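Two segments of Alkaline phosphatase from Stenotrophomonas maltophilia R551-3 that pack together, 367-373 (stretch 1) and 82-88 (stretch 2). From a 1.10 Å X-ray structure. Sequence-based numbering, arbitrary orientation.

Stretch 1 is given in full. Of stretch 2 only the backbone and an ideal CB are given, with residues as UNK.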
# COMPACT_ATOMS: atom_id res chain seq x y z
N SER A 367 20.57 12.70 19.27
CA SER A 367 21.93 12.88 19.73
C SER A 367 22.57 11.56 20.13
O SER A 367 22.07 10.88 21.03
CB SER A 367 21.89 13.82 20.94
OG SER A 367 23.19 14.17 21.35
N GLY A 368 23.64 11.18 19.43
CA GLY A 368 24.41 10.00 19.75
C GLY A 368 23.79 8.67 19.39
O GLY A 368 24.38 7.63 19.70
N ILE A 369 22.63 8.65 18.73
CA ILE A 369 21.93 7.40 18.46
C ILE A 369 21.59 7.32 16.97
O ILE A 369 21.82 8.25 16.21
CB ILE A 369 20.67 7.22 19.34
CG1 ILE A 369 19.60 8.28 19.05
CG2 ILE A 369 21.06 7.23 20.82
CD1 ILE A 369 18.24 7.94 19.63
N GLY A 370 21.03 6.17 16.57
CA GLY A 370 20.50 6.05 15.22
C GLY A 370 20.79 4.74 14.54
O GLY A 370 21.56 3.91 15.03
N ARG A 371 20.17 4.54 13.38
CA ARG A 371 20.46 3.37 12.58
C ARG A 371 21.94 3.39 12.18
O ARG A 371 22.50 4.47 11.94
CB ARG A 371 19.55 3.31 11.34
CG ARG A 371 18.06 3.29 11.70
CD ARG A 371 17.14 3.11 10.52
NE ARG A 371 17.18 1.80 9.88
CZ ARG A 371 16.57 0.71 10.36
NH1 ARG A 371 15.89 0.75 11.50
NH2 ARG A 371 16.65 -0.42 9.68
N PRO A 372 22.60 2.24 12.11
CA PRO A 372 24.06 2.22 12.02
C PRO A 372 24.59 2.72 10.70
O PRO A 372 23.94 2.64 9.66
CB PRO A 372 24.42 0.74 12.19
CG PRO A 372 23.21 0.07 12.62
CD PRO A 372 22.04 0.90 12.32
N LEU A 373 25.84 3.16 10.75
CA LEU A 373 26.59 3.48 9.55
C LEU A 373 26.65 2.27 8.63
O LEU A 373 26.61 2.44 7.41
CB LEU A 373 28.02 3.90 9.91
CG LEU A 373 28.15 5.18 10.74
CD1 LEU A 373 29.61 5.43 11.08
CD2 LEU A 373 27.56 6.36 10.00
OXT LEU A 373 26.74 1.13 9.09
N UNK A 82 19.16 2.86 26.44
CA UNK A 82 20.14 2.06 25.72
C UNK A 82 20.97 2.95 24.80
O UNK A 82 20.45 3.51 23.83
CB UNK A 82 19.45 0.95 24.92
N UNK A 83 22.26 3.07 25.10
CA UNK A 83 23.14 3.89 24.27
C UNK A 83 23.26 3.36 22.85
O UNK A 83 23.62 4.12 21.95
CB UNK A 83 24.53 3.97 24.90
N UNK A 84 22.97 2.08 22.63
CA UNK A 84 23.06 1.48 21.30
C UNK A 84 21.72 1.47 20.56
O UNK A 84 21.61 0.85 19.50
CB UNK A 84 23.59 0.05 21.42
N UNK A 85 20.71 2.16 21.07
CA UNK A 85 19.41 2.13 20.41
C UNK A 85 19.45 2.85 19.06
O UNK A 85 20.24 3.77 18.82
CB UNK A 85 18.35 2.76 21.31
N UNK A 86 18.55 2.43 18.17
CA UNK A 86 18.35 3.13 16.91
C UNK A 86 17.46 4.35 17.06
O UNK A 86 17.54 5.27 16.25
CB UNK A 86 17.75 2.18 15.87
N UNK A 87 16.58 4.35 18.06
CA UNK A 87 15.58 5.38 18.20
C UNK A 87 14.25 4.96 17.61
O UNK A 87 14.03 3.80 17.25
CB UNK A 87 16.06 6.67 17.54
N UNK A 88 13.34 5.92 17.54
CA UNK A 88 12.01 5.67 17.03
C UNK A 88 12.04 5.42 15.53
O UNK A 88 12.97 5.82 14.82
CB UNK A 88 11.09 6.85 17.36

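Position 82 opens a type I beta turn that ends at position 85. The CA-to-CB bond points sideways, and an ideal CB has nothing of stretch 1 within 5.5 Å. Stretch 1 therefore asks for nothing here. The turn does: the first place often carries a small acceptor that can take up a free backbone NH, so Asp, Asn, Ser or Thr would suit. The residue is Asp 82. Its OD1 accepts a hydrogen bond from the N of the residue at position 84, at 2.8 Å, and its backbone O accepts one from the N at position 85, at 3.1 Å.

Position 83 has phi/psi of -63/-22, normal for the second place of such a turn. Its CB points sideways, again with nothing of stretch 1 within 5.5 Å. Many residues would fit, Pro, Ala, Ser, Glu and Lys among them. It is Ala 83, and its contact is made by the backbone. Ala 83 O and Gly 368 O lie 4.2 Å apart, two acceptors that cannot bond each other. A water donates to both, at 2.7 Å from its O to Ala 83 O and 2.6 Å to Gly 368 O.

Position 84 points away from stretch 1, and phi/psi is -95/10. Asn, Asp, Ser or Lys would all be reasonable. Asn 84 is found, with chi1 in m, and its side chain does not reach stretch 1.

Position 85 points sideways, with its ideal CB 5.2 Å from Ile 369 CG2. A long chain could lie along this apolar surface, so Leu, Met, Lys, Arg or Gln would suit. The residue is Arg 85. Ile 369 CG2 lies over one face of its guanidinium, and Arg 85 NE is 3.7 Å from Ile 369 CD1. Arg 85 NH1 donates to Asp 82 O at 2.9 Å, which ties the side chain back to the turn. The backbone adds a weak hydrogen bond, from Gly 370 N to Arg 85 O at 3.4 Å.

Position 86 points sideways, but its ideal CB is 4.2 Å from both Gly 370 C and Arg 371 N. Beyond lie the backbone of Arg 371 and the Pro 372 ring, a surface on which a flat ring could rest. Tyr, Phe, Trp or His would suit, and Leu or Met could also pack. It is Tyr 86, with chi1 in m. Arg 371 CA and Pro 372 CD sit over one ring face, 4.2 and 3.8 Å from the Tyr 86 ring centroid. Arg 371 NH1 approaches Tyr 86 CD2 at 3.5 Å. Tyr 86 OH is hydrogen-bonded elsewhere in the structure.

Position 87 has phi/psi of 96/-171. An ideal CB would be jammed against the preceding carbonyl O and would sit 3.3 Å from Ile 369 CD1. Both point to glycine. Gly 87 CA lies 4.0 Å from Ile 369 CD1.

Position 88 points away, with open choice as far as stretch 1 goes. It is Ala 88.

Stretch 2 82-88: DANRYGA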
# COMPACT_ATOMS: atom_id res chain seq x y z
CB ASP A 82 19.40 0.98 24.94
CG ASP A 82 20.31 0.15 24.05
OD1 ASP A 82 21.55 0.21 24.22
OD2 ASP A 82 19.77 -0.58 23.19
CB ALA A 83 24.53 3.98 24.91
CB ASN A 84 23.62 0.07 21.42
CG ASN A 84 25.06 0.08 21.85
OD1 ASN A 84 25.83 0.94 21.42
ND2 ASN A 84 25.43 -0.86 22.70
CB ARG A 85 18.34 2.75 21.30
CG ARG A 85 18.43 4.25 21.51
CD ARG A 85 17.47 4.69 22.59
NE ARG A 85 17.44 6.14 22.79
CZ ARG A 85 18.33 6.82 23.50
NH1 ARG A 85 19.35 6.21 24.09
NH2 ARG A 85 18.20 8.14 23.61
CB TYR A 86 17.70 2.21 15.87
CG TYR A 86 18.52 1.07 15.30
CD1 TYR A 86 19.77 0.70 15.80
CD2 TYR A 86 18.00 0.34 14.25
CE1 TYR A 86 20.46 -0.38 15.24
CE2 TYR A 86 18.68 -0.71 13.69
CZ TYR A 86 19.91 -1.08 14.18
OH TYR A 86 20.55 -2.15 13.60
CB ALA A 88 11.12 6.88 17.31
O HOH W 1 24.83 6.50 22.03
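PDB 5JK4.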